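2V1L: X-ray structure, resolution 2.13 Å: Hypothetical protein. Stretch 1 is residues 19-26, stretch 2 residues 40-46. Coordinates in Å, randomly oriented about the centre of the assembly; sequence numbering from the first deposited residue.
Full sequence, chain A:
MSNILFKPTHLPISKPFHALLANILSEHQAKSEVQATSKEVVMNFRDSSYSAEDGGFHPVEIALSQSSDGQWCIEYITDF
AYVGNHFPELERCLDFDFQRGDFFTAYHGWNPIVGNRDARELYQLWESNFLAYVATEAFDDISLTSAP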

# COMPACT_ATOMS: atom_id res chain seq x y z
N ALA A 19 -3.82 -1.98 -12.15
CA ALA A 19 -3.25 -3.07 -12.96
C ALA A 19 -2.33 -4.00 -12.16
O ALA A 19 -2.37 -5.21 -12.37
CB ALA A 19 -2.49 -2.50 -14.19
N LEU A 20 -1.49 -3.46 -11.28
CA LEU A 20 -0.72 -4.31 -10.36
C LEU A 20 -1.64 -5.13 -9.46
O LEU A 20 -1.48 -6.35 -9.34
CB LEU A 20 0.28 -3.51 -9.52
CG LEU A 20 1.00 -4.27 -8.39
CD1 LEU A 20 1.88 -5.44 -8.89
CD2 LEU A 20 1.83 -3.33 -7.56
N LEU A 21 -2.62 -4.46 -8.85
CA LEU A 21 -3.59 -5.11 -7.96
C LEU A 21 -4.40 -6.16 -8.70
O LEU A 21 -4.49 -7.30 -8.26
CB LEU A 21 -4.55 -4.10 -7.33
CG LEU A 21 -4.06 -3.05 -6.33
CD1 LEU A 21 -5.23 -2.19 -5.88
CD2 LEU A 21 -3.37 -3.67 -5.14
N ALA A 22 -4.98 -5.75 -9.83
CA ALA A 22 -5.77 -6.65 -10.68
C ALA A 22 -4.97 -7.89 -11.05
O ALA A 22 -5.48 -9.01 -10.98
CB ALA A 22 -6.26 -5.91 -11.94
N ASN A 23 -3.71 -7.70 -11.43
CA ASN A 23 -2.86 -8.80 -11.84
C ASN A 23 -2.67 -9.83 -10.75
O ASN A 23 -2.79 -11.03 -10.99
CB ASN A 23 -1.49 -8.30 -12.33
CG ASN A 23 -0.80 -9.29 -13.25
OD1 ASN A 23 0.33 -9.71 -12.99
ND2 ASN A 23 -1.49 -9.68 -14.32
N ILE A 24 -2.39 -9.35 -9.54
CA ILE A 24 -2.11 -10.24 -8.41
C ILE A 24 -3.36 -11.01 -7.95
O ILE A 24 -3.25 -12.16 -7.54
CB ILE A 24 -1.41 -9.50 -7.26
CG1 ILE A 24 0.03 -9.19 -7.67
CG2 ILE A 24 -1.43 -10.32 -5.98
CD1 ILE A 24 0.76 -8.25 -6.74
N LEU A 25 -4.52 -10.38 -8.06
CA LEU A 25 -5.78 -11.07 -7.75
C LEU A 25 -5.96 -12.30 -8.63
O LEU A 25 -5.92 -13.43 -8.14
CB LEU A 25 -6.98 -10.13 -7.87
CG LEU A 25 -7.21 -9.05 -6.81
CD1 LEU A 25 -8.54 -8.39 -7.05
CD2 LEU A 25 -7.16 -9.65 -5.43
N SER A 26 -6.11 -12.08 -9.94
CA SER A 26 -6.40 -13.18 -10.87
C SER A 26 -5.27 -14.21 -11.01
O SER A 26 -5.54 -15.39 -11.25
CB SER A 26 -6.85 -12.65 -12.24
OG SER A 26 -5.92 -11.74 -12.80
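Stretch 2 (40-46) EVVMNFR

Stretch 2 is a β-strand that packs across the helix of stretch 1 mainly through apolar side chains, with no hydrogen bond between the two. Residues 41-46 are extended, with phi from -102° to -138° and psi from 121° to 148°. The strand crosses the helix at 110°, measured between N-to-C directions, and the axes approach to 10.7 Å. That spacing leaves room for a layer of side chains between the backbones.

The strand alternates. Val-41, Met-43 and Phe-45 point toward the helix, while Val-42, Asn-44 and Arg-46 do not reach it.

Met-43 is the centre of the contact and has the largest covered area. Met-43 CA lies 8.5 Å from the CA of Ile-24. Its CA-to-CB bond points toward the helix, and with chi2 and chi3 both t the side chain is extended beyond CB and reaches it. There Met-43 CE lies 3.7 Å from Ile-24 CG2, 3.7 Å from Leu-25 CD2 and 3.6 Å from the backbone O of Leu-21. Met-43 SD is 3.9 Å from Leu-21 CD2.

Val-41 meets Leu-25, with Val-41 CG1 4.0 Å from Leu-25 CD2. Phe-45, chi1 m, lies against Ile-24 and Leu-20. Phe-45 CZ is 3.7 Å from Ile-24 CD1, and Phe-45 CE1 is 4.4 Å from Leu-20 CD2. Leu-20 CD2 and Ile-24 CD1 both approach the Phe-45 ring obliquely.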

# COMPACT_ATOMS: atom_id res chain seq x y z
N GLU A 40 -12.69 -10.51 0.87
CA GLU A 40 -11.70 -9.93 1.78
C GLU A 40 -10.33 -10.56 1.60
O GLU A 40 -10.17 -11.75 1.89
CB GLU A 40 -12.16 -10.05 3.24
CG GLU A 40 -11.20 -9.49 4.27
CD GLU A 40 -11.25 -10.24 5.61
OE1 GLU A 40 -12.35 -10.35 6.20
OE2 GLU A 40 -10.17 -10.73 6.05
N VAL A 41 -9.35 -9.76 1.16
CA VAL A 41 -8.00 -10.25 0.84
C VAL A 41 -6.86 -9.30 1.32
O VAL A 41 -7.02 -8.08 1.37
CB VAL A 41 -7.87 -10.54 -0.70
CG1 VAL A 41 -7.45 -9.31 -1.49
CG2 VAL A 41 -6.91 -11.66 -0.95
N VAL A 42 -5.72 -9.89 1.67
CA VAL A 42 -4.55 -9.14 2.12
C VAL A 42 -3.31 -9.51 1.31
O VAL A 42 -2.91 -10.68 1.26
CB VAL A 42 -4.29 -9.34 3.65
CG1 VAL A 42 -2.96 -8.75 4.07
CG2 VAL A 42 -5.41 -8.70 4.47
N MET A 43 -2.69 -8.51 0.68
CA MET A 43 -1.44 -8.68 -0.06
C MET A 43 -0.26 -8.17 0.78
O MET A 43 -0.35 -7.10 1.40
CB MET A 43 -1.48 -7.90 -1.39
CG MET A 43 -2.58 -8.29 -2.37
SD MET A 43 -2.54 -7.28 -3.88
CE MET A 43 -3.98 -7.88 -4.76
N ASN A 44 0.84 -8.91 0.80
CA ASN A 44 2.07 -8.46 1.43
C ASN A 44 3.23 -8.45 0.44
O ASN A 44 3.39 -9.41 -0.33
CB ASN A 44 2.44 -9.33 2.63
CG ASN A 44 1.51 -9.12 3.81
OD1 ASN A 44 0.44 -9.72 3.87
ND2 ASN A 44 1.91 -8.24 4.73
N PHE A 45 4.01 -7.37 0.45
CA PHE A 45 5.20 -7.25 -0.41
C PHE A 45 6.36 -7.14 0.56
O PHE A 45 6.39 -6.22 1.40
CB PHE A 45 5.10 -6.00 -1.33
CG PHE A 45 3.91 -5.99 -2.25
CD1 PHE A 45 4.07 -6.19 -3.62
CD2 PHE A 45 2.62 -5.78 -1.75
CE1 PHE A 45 2.99 -6.17 -4.47
CE2 PHE A 45 1.52 -5.79 -2.60
CZ PHE A 45 1.69 -5.99 -3.96
N ARG A 46 7.31 -8.08 0.47
CA ARG A 46 8.49 -8.07 1.34
C ARG A 46 9.83 -8.25 0.60
O ARG A 46 9.94 -9.07 -0.29
CB ARG A 46 8.35 -9.11 2.48
CG ARG A 46 7.24 -8.80 3.52
CD ARG A 46 7.17 -9.84 4.68
NE ARG A 46 6.24 -10.93 4.38
CZ ARG A 46 5.03 -11.10 4.92
NH1 ARG A 46 4.58 -10.26 5.84
NH2 ARG A 46 4.26 -12.13 4.53